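Local coordinates for FixK2 protein (Bradyrhizobium japonicum, PDB 4I2O) that binds DNA and probably acts as a CRP/FNR-superfamily transcription factor in the regulation of nitrogen fixation, at residues 159-164 with 200-205; 166-171 with 178-183; 209-212 with 218-221. The protein carries 1 engineered substitution. All coordinates share one frame; numbering follows the deposited sequence.

Contact 1. Residues 159-164 with 200-205. With nucleotides of chain C.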
# COMPACT_ATOMS: atom_id res chain seq x y z
N GLU A 159 -8.03 -15.94 6.20
CA GLU A 159 -6.70 -15.68 5.60
C GLU A 159 -6.01 -14.46 6.12
O GLU A 159 -4.75 -14.43 6.26
CB GLU A 159 -6.88 -15.59 4.04
CG GLU A 159 -7.26 -16.90 3.40
CD GLU A 159 -7.73 -16.70 1.95
OE1 GLU A 159 -8.08 -15.53 1.57
OE2 GLU A 159 -7.93 -17.72 1.24
N ARG A 160 -6.77 -13.39 6.37
CA ARG A 160 -6.19 -12.18 6.93
C ARG A 160 -5.68 -12.42 8.32
O ARG A 160 -4.58 -11.97 8.67
CB ARG A 160 -7.20 -11.02 7.00
CG ARG A 160 -7.78 -10.63 5.60
CD ARG A 160 -8.86 -9.57 5.74
NE ARG A 160 -9.46 -9.43 4.36
CZ ARG A 160 -10.00 -8.32 3.86
NH1 ARG A 160 -10.05 -7.19 4.57
NH2 ARG A 160 -10.51 -8.34 2.61
N VAL A 161 -6.46 -13.09 9.13
CA VAL A 161 -6.00 -13.34 10.50
C VAL A 161 -4.80 -14.27 10.58
O VAL A 161 -3.85 -14.02 11.35
CB VAL A 161 -7.19 -13.90 11.36
CG1 VAL A 161 -6.69 -14.37 12.79
CG2 VAL A 161 -8.24 -12.76 11.56
N ALA A 162 -4.78 -15.29 9.74
CA ALA A 162 -3.63 -16.18 9.73
C ALA A 162 -2.41 -15.42 9.23
O ALA A 162 -1.31 -15.61 9.74
CB ALA A 162 -3.92 -17.37 8.84
N THR A 163 -2.59 -14.57 8.21
CA THR A 163 -1.43 -13.75 7.75
C THR A 163 -0.89 -12.93 8.91
O THR A 163 0.32 -12.89 9.15
CB THR A 163 -1.83 -12.81 6.61
OG1 THR A 163 -2.26 -13.64 5.55
CG2 THR A 163 -0.57 -12.00 6.11
N PHE A 164 -1.79 -12.26 9.63
CA PHE A 164 -1.43 -11.38 10.73
C PHE A 164 -0.67 -12.17 11.78
O PHE A 164 0.41 -11.73 12.26
CB PHE A 164 -2.69 -10.77 11.34
CG PHE A 164 -2.46 -10.13 12.69
CD1 PHE A 164 -1.88 -8.83 12.76
CD2 PHE A 164 -2.82 -10.78 13.85
CE1 PHE A 164 -1.66 -8.19 13.97
CE2 PHE A 164 -2.58 -10.18 15.14
CZ PHE A 164 -2.02 -8.86 15.18
N ARG A 200 -13.59 -14.14 16.50
CA ARG A 200 -14.13 -15.42 16.09
C ARG A 200 -13.11 -16.29 15.40
O ARG A 200 -13.08 -17.51 15.62
CB ARG A 200 -15.38 -15.23 15.14
CG ARG A 200 -16.50 -14.37 15.75
CD ARG A 200 -17.76 -14.25 14.77
NE ARG A 200 -18.48 -12.99 15.00
CZ ARG A 200 -19.31 -12.80 16.02
NH1 ARG A 200 -19.54 -13.77 16.92
NH2 ARG A 200 -19.90 -11.61 16.15
N ALA A 201 -12.27 -15.68 14.55
CA ALA A 201 -11.27 -16.43 13.82
C ALA A 201 -10.24 -16.96 14.82
O ALA A 201 -9.82 -18.13 14.75
CB ALA A 201 -10.56 -15.53 12.79
N LEU A 202 -9.83 -16.10 15.76
CA LEU A 202 -8.89 -16.56 16.82
C LEU A 202 -9.51 -17.66 17.68
O LEU A 202 -8.83 -18.64 18.02
CB LEU A 202 -8.46 -15.39 17.71
CG LEU A 202 -7.64 -14.35 16.99
CD1 LEU A 202 -7.43 -13.16 17.98
CD2 LEU A 202 -6.25 -14.93 16.59
N SER A 203 -10.79 -17.53 18.01
CA SER A 203 -11.46 -18.62 18.75
C SER A 203 -11.46 -19.93 18.01
O SER A 203 -11.24 -20.99 18.58
CB SER A 203 -12.92 -18.25 19.11
OG SER A 203 -12.97 -17.26 20.13
N GLN A 204 -11.73 -19.86 16.71
CA GLN A 204 -11.72 -21.05 15.90
C GLN A 204 -10.34 -21.70 15.82
O GLN A 204 -10.25 -22.94 15.90
CB GLN A 204 -12.24 -20.65 14.49
CG GLN A 204 -12.40 -21.78 13.51
CD GLN A 204 -12.91 -21.25 12.18
OE1 GLN A 204 -13.46 -20.14 12.11
NE2 GLN A 204 -12.72 -22.03 11.11
N LEU A 205 -9.28 -20.88 15.68
CA LEU A 205 -7.89 -21.41 15.58
C LEU A 205 -7.52 -22.08 16.89
O LEU A 205 -6.87 -23.15 16.90
CB LEU A 205 -6.87 -20.30 15.24
CG LEU A 205 -7.10 -19.64 13.87
CD1 LEU A 205 -6.23 -18.33 13.73
CD2 LEU A 205 -6.77 -20.68 12.79
P DG C 10 -21.76 -19.32 21.36
OP1 DG C 10 -22.24 -20.53 22.06
OP2 DG C 10 -21.05 -19.41 20.06
O5' DG C 10 -23.01 -18.36 21.08
C5' DG C 10 -23.84 -17.97 22.19
C4' DG C 10 -24.90 -17.05 21.59
O4' DG C 10 -24.31 -15.75 21.27
C3' DG C 10 -25.60 -17.57 20.32
O3' DG C 10 -26.97 -17.42 20.62
C2' DG C 10 -25.13 -16.61 19.24
C1' DG C 10 -24.87 -15.34 20.03
N9 DG C 10 -23.89 -14.40 19.42
C8 DG C 10 -22.58 -14.64 19.04
N7 DG C 10 -22.00 -13.58 18.54
C5 DG C 10 -22.96 -12.58 18.63
C6 DG C 10 -22.89 -11.22 18.28
O6 DG C 10 -21.90 -10.62 17.83
N1 DG C 10 -24.07 -10.55 18.56
C2 DG C 10 -25.21 -11.14 19.08
N2 DG C 10 -26.28 -10.34 19.25
N3 DG C 10 -25.27 -12.42 19.46
C4 DG C 10 -24.14 -13.08 19.17
P DT C 9 -15.45 -17.86 22.93
OP1 DT C 9 -15.27 -19.03 23.81
OP2 DT C 9 -14.85 -17.79 21.58
O5' DT C 9 -17.01 -17.56 22.67
C5' DT C 9 -17.95 -17.63 23.81
C4' DT C 9 -19.22 -17.05 23.25
O4' DT C 9 -19.08 -15.66 22.86
C3' DT C 9 -19.73 -17.74 21.98
O3' DT C 9 -20.87 -18.49 22.41
C2' DT C 9 -20.18 -16.61 21.08
C1' DT C 9 -20.15 -15.39 21.97
N1 DT C 9 -19.81 -14.07 21.34
C2 DT C 9 -20.67 -13.01 21.61
O2 DT C 9 -21.72 -13.12 22.29
N3 DT C 9 -20.33 -11.81 21.06
C4 DT C 9 -19.20 -11.55 20.32
O4 DT C 9 -18.97 -10.41 19.89
C5 DT C 9 -18.32 -12.67 20.07
C7 DT C 9 -17.06 -12.44 19.23
C6 DT C 9 -18.63 -13.86 20.62
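V161 packs against A201 where helices 157-172 and 195-207 cross, their local axes 10.0 Å apart and inclined at -72°. The apolar contact rests on the two branches of the valine. CG2 reaches the methyl CB of A201 at 3.8 Å; CG1, placed anti to the backbone N (chi1 172°), meets CD2 of L202 at 3.9 Å and, more loosely, CD1 of L205. One branched residue is thus set against three residues spread over a turn of the opposing helix. L191 of helix 184-191 also touches V161, and M158 and L165 touch L205, so the meeting point is closed off by further apolar groups.

Helix 195-207 is the second helix of the helix-turn-helix and serves here as the recognition helix: A201, L202 and L205 turn inward, while R200 and S203 meet the DNA. The R200 chain runs extended from CG to NE (chi3 -152°) and presents two nitrogens to the major-groove edge of guanine DG10 of chain C. NH1 donates to N7 of DG10 at 3.0 Å and NH2 to O6 of DG10 at 2.8 Å, with O6 in the guanidinium plane. One face of the same group lies under the methyl C7 of DT9 of chain C, offset toward the rim. A leucine in place of R200 would probably leave N7 and O6 of this guanine without their donors, losing the base-specific grip.

S203 OG lies so close to phosphate oxygen OP2 of DT9 that the length of this hydrogen bond is doubtful. Within helix 157-172, T163 OG1 donates to E159 O at 2.7 Å; T163 N reaches the same oxygen from the opposite face of its plane.

Contact 2. Residues 166-171 with 178-183. Engineered in segment 178-183: S183 (natural residue Cys). With nucleotides of chain C.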
# COMPACT_ATOMS: atom_id res chain seq x y z
N LEU A 166 1.04 -14.98 11.62
CA LEU A 166 2.37 -15.30 11.12
C LEU A 166 3.34 -14.12 11.04
O LEU A 166 4.53 -14.28 11.34
CB LEU A 166 2.26 -16.01 9.76
CG LEU A 166 1.61 -17.43 9.78
CD1 LEU A 166 1.24 -17.77 8.33
CD2 LEU A 166 2.55 -18.47 10.36
N GLU A 167 2.85 -12.95 10.61
CA GLU A 167 3.67 -11.74 10.61
C GLU A 167 4.10 -11.40 12.04
O GLU A 167 5.29 -11.08 12.32
CB GLU A 167 2.88 -10.57 10.02
CG GLU A 167 3.74 -9.31 9.99
CD GLU A 167 3.03 -8.07 9.52
OE1 GLU A 167 1.77 -8.01 9.46
OE2 GLU A 167 3.74 -7.13 9.18
N MET A 168 3.15 -11.39 12.96
CA MET A 168 3.54 -11.09 14.36
C MET A 168 4.46 -12.12 14.99
O MET A 168 5.35 -11.76 15.78
CB MET A 168 2.28 -11.01 15.20
CG MET A 168 1.35 -9.82 14.91
SD MET A 168 2.15 -8.19 15.10
CE MET A 168 2.51 -7.73 13.41
N ASP A 169 4.26 -13.41 14.69
CA ASP A 169 5.18 -14.42 15.18
C ASP A 169 6.62 -14.16 14.68
O ASP A 169 7.59 -14.24 15.41
CB ASP A 169 4.69 -15.80 14.72
CG ASP A 169 5.60 -16.93 15.19
OD1 ASP A 169 6.34 -17.49 14.37
OD2 ASP A 169 5.54 -17.30 16.39
N ARG A 170 6.77 -13.84 13.40
CA ARG A 170 8.10 -13.56 12.88
C ARG A 170 8.72 -12.34 13.55
O ARG A 170 9.94 -12.32 13.85
CB ARG A 170 7.97 -13.34 11.35
CG ARG A 170 9.28 -13.01 10.67
CD ARG A 170 9.09 -12.98 9.15
NE ARG A 170 7.92 -12.21 8.71
CZ ARG A 170 7.88 -10.88 8.63
NH1 ARG A 170 8.94 -10.15 9.01
NH2 ARG A 170 6.78 -10.27 8.17
N ARG A 171 7.92 -11.30 13.81
CA ARG A 171 8.47 -10.01 14.27
C ARG A 171 8.60 -9.90 15.78
O ARG A 171 9.43 -9.15 16.28
CB ARG A 171 7.56 -8.87 13.79
CG ARG A 171 7.69 -8.73 12.22
CD ARG A 171 6.71 -7.74 11.67
NE ARG A 171 7.03 -6.38 12.12
CZ ARG A 171 6.15 -5.38 12.06
NH1 ARG A 171 4.93 -5.59 11.56
NH2 ARG A 171 6.50 -4.17 12.48
N MET A 178 4.02 -14.97 21.43
CA MET A 178 3.80 -13.58 21.03
C MET A 178 3.05 -12.87 22.12
O MET A 178 1.93 -13.25 22.47
CB MET A 178 2.85 -13.58 19.80
CG MET A 178 3.27 -14.55 18.80
SD MET A 178 2.39 -14.21 17.28
CE MET A 178 0.92 -15.19 17.50
N ALA A 179 3.62 -11.79 22.63
CA ALA A 179 2.89 -10.94 23.56
C ALA A 179 2.45 -9.77 22.71
O ALA A 179 3.26 -8.89 22.33
CB ALA A 179 3.79 -10.48 24.71
N LEU A 180 1.18 -9.78 22.32
CA LEU A 180 0.72 -8.81 21.33
C LEU A 180 0.44 -7.54 22.08
O LEU A 180 -0.13 -7.59 23.20
CB LEU A 180 -0.62 -9.31 20.74
CG LEU A 180 -0.47 -10.45 19.73
CD1 LEU A 180 -1.90 -10.82 19.25
CD2 LEU A 180 0.49 -10.12 18.56
N PRO A 181 0.88 -6.40 21.55
CA PRO A 181 0.67 -5.18 22.37
C PRO A 181 -0.66 -4.50 22.11
O PRO A 181 -1.01 -3.62 22.93
CB PRO A 181 1.78 -4.23 21.91
CG PRO A 181 1.99 -4.65 20.39
CD PRO A 181 1.91 -6.20 20.49
N MET A 182 -1.38 -4.86 21.04
CA MET A 182 -2.56 -4.13 20.63
C MET A 182 -3.89 -4.90 20.87
O MET A 182 -3.91 -6.17 21.00
CB MET A 182 -2.38 -3.76 19.11
CG MET A 182 -2.65 -4.95 18.16
SD MET A 182 -1.45 -6.28 18.16
CE MET A 182 -0.04 -5.64 17.24
N SER A 183 -4.98 -4.13 20.90
CA SER A 183 -6.33 -4.61 21.12
C SER A 183 -6.88 -5.29 19.89
O SER A 183 -6.31 -5.19 18.80
CB SER A 183 -7.24 -3.41 21.42
OG SER A 183 -7.29 -2.60 20.24
P DA C 7 -8.75 -6.73 23.71
OP1 DA C 7 -7.33 -7.14 23.63
OP2 DA C 7 -9.37 -5.91 22.60
O5' DA C 7 -9.70 -7.98 23.87
C5' DA C 7 -9.42 -8.97 24.98
C4' DA C 7 -10.55 -10.01 24.91
O4' DA C 7 -11.76 -9.39 25.43
C3' DA C 7 -10.86 -10.53 23.52
O3' DA C 7 -10.50 -11.95 23.63
C2' DA C 7 -12.39 -10.31 23.33
C1' DA C 7 -12.83 -10.05 24.79
N9 DA C 7 -13.94 -9.09 24.85
C8 DA C 7 -13.96 -7.80 24.39
N7 DA C 7 -15.09 -7.15 24.60
C5 DA C 7 -15.88 -8.08 25.30
C6 DA C 7 -17.18 -8.02 25.79
N6 DA C 7 -17.88 -6.88 25.66
N1 DA C 7 -17.69 -9.12 26.47
C2 DA C 7 -16.86 -10.20 26.52
N3 DA C 7 -15.58 -10.35 26.04
C4 DA C 7 -15.18 -9.26 25.46
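M168 and M178 meet through differently shaped chains. In M168 the chain bends at chi2 (-57°), folding SD back so that CB and CG remain the parts nearest L180. M178 runs almost straight through chi2 (-166°), which carries its sulfur from strand 177-179 onto the backbone of helix 157-172. There SD lies 3.3 Å from D169 N and 3.8 Å from M168 CB, against the helix surface between the two residues. L180 crosses M168 at about a right angle, CD2 touching CG at 3.8 Å, and the terminal methyl CE of M182 reaches M168 SD at 4.0 Å.

The 178-183 segment thereby leads from the strand to the first helix of the helix-turn-helix. At its end, the engineered S183, a cysteine in the natural protein, caps D186 N, and its CB lies 3.5 Å from phosphate oxygen OP2 of DA7 of chain C.

Polar groups stay at the margin: the D169 carboxylate pairs with R224, and R171 makes salt bridges to D90 and, through a weak hydrogen bond, to E167. Between the segments, thioether and aliphatic groups meet each other and the helix backbone without hydrogen bonds, which implies cohesion by close fit and dispersion.

Contact 3. Residues 209-212 with 218-221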
# COMPACT_ATOMS: atom_id res chain seq x y z
N GLY A 209 -6.71 -26.26 17.77
CA GLY A 209 -5.40 -26.66 18.28
C GLY A 209 -4.27 -25.92 17.58
O GLY A 209 -3.08 -26.23 17.79
N ILE A 210 -4.61 -24.94 16.75
CA ILE A 210 -3.56 -24.18 16.06
C ILE A 210 -2.82 -23.15 16.88
O ILE A 210 -1.62 -22.93 16.66
CB ILE A 210 -4.07 -23.63 14.70
CG1 ILE A 210 -4.45 -24.82 13.82
CG2 ILE A 210 -3.00 -22.75 14.01
CD1 ILE A 210 -5.22 -24.37 12.53
N LEU A 211 -3.48 -22.54 17.87
CA LEU A 211 -2.76 -21.64 18.75
C LEU A 211 -3.17 -21.91 20.18
O LEU A 211 -4.19 -22.55 20.42
CB LEU A 211 -3.04 -20.19 18.40
CG LEU A 211 -4.46 -19.68 18.31
CD1 LEU A 211 -5.00 -19.19 19.68
CD2 LEU A 211 -4.48 -18.54 17.30
N GLY A 212 -2.38 -21.39 21.09
CA GLY A 212 -2.65 -21.54 22.52
C GLY A 212 -2.82 -20.10 23.02
O GLY A 212 -2.19 -19.19 22.45
N GLN A 218 -1.63 -13.00 24.75
CA GLN A 218 -0.41 -13.82 24.83
C GLN A 218 -0.68 -15.09 24.05
O GLN A 218 -1.43 -15.93 24.49
CB GLN A 218 -0.11 -14.17 26.27
CG GLN A 218 0.06 -12.93 27.08
CD GLN A 218 1.45 -12.42 26.96
OE1 GLN A 218 2.36 -13.13 26.49
NE2 GLN A 218 1.65 -11.17 27.36
N ILE A 219 -0.10 -15.23 22.88
CA ILE A 219 -0.54 -16.28 21.95
C ILE A 219 0.65 -17.12 21.58
O ILE A 219 1.73 -16.58 21.36
CB ILE A 219 -1.17 -15.68 20.68
CG1 ILE A 219 -2.52 -15.02 21.02
CG2 ILE A 219 -1.33 -16.74 19.65
CD1 ILE A 219 -3.23 -14.32 19.85
N VAL A 220 0.47 -18.44 21.53
CA VAL A 220 1.59 -19.35 21.21
C VAL A 220 1.09 -20.09 19.99
O VAL A 220 0.05 -20.76 20.06
CB VAL A 220 1.90 -20.37 22.33
CG1 VAL A 220 2.91 -21.40 21.84
CG2 VAL A 220 2.55 -19.72 23.52
N LEU A 221 1.77 -19.95 18.85
CA LEU A 221 1.37 -20.74 17.67
C LEU A 221 1.85 -22.17 17.85
O LEU A 221 3.05 -22.42 18.04
CB LEU A 221 1.99 -20.17 16.38
CG LEU A 221 1.63 -18.73 16.11
CD1 LEU A 221 2.25 -18.37 14.72
CD2 LEU A 221 0.08 -18.62 16.06
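G212 and V220 exchange two backbone hydrogen bonds, forming a hydrogen-bonded antiparallel pair. G212 N donates to V220 O at 2.7 Å, and V220 N returns a bond to G212 O at 2.9 Å. The first donor lies in the carbonyl plane of its acceptor, whereas the second is tilted 28° from that of G212. Each oxygen also receives a CA-H contact: L211 CA approaches V220 O at 3.2 Å, and I219 CA approaches G212 O at 3.4 Å. The next pair along, L211 with L221, is non-hydrogen-bonded, and the touching segments 210-212 and 218-221 run antiparallel.

Side chains then fill the face on which L211 and L221 lie. The CB of L211 touches CG2 of I219 at 4.0 Å and CD2 of L221 at 4.2 Å. L211 holds its CG between the backbone N and the carbonyl carbon (chi1 54°), and its branched end lies against L202 and L205 of helix 195-207. Before the strand, G209 closes that helix with a Schellman motif; its positive phi of 89° would jam a side chain against the preceding carbonyl oxygen.

The hairpin is the wing of the winged helix-turn-helix of CRP-like regulators. Strand 218-221 is the middle strand of a small antiparallel sheet, bonded on its other side to strand 177-179 through I219 and M178. L165 of helix 157-172 also meets L211, while L227 of helix 224-228 packs on both I210 and L221.

In the fold
All three contacts are buried and belong to the CRP-like helix-turn-helix region, but their chemistry differs. Contacts 1 and 2 share helix 157-172: the first sets it against the recognition helix through purely aliphatic side chains, the second against a strand and loop largely through methionine thioethers. F164 connects the two by touching M182 and L180. Contact 3 relies chiefly on backbone hydrogen bonds; a probable one from I210 N to L205 O ties it to contact 1, while D169 on L221 and L180 on I219 pack it against contact 2. DNA is bonded directly at contact 1 and approached at contact 2, whereas contact 3 stays about 6 Å away at its nearest atom.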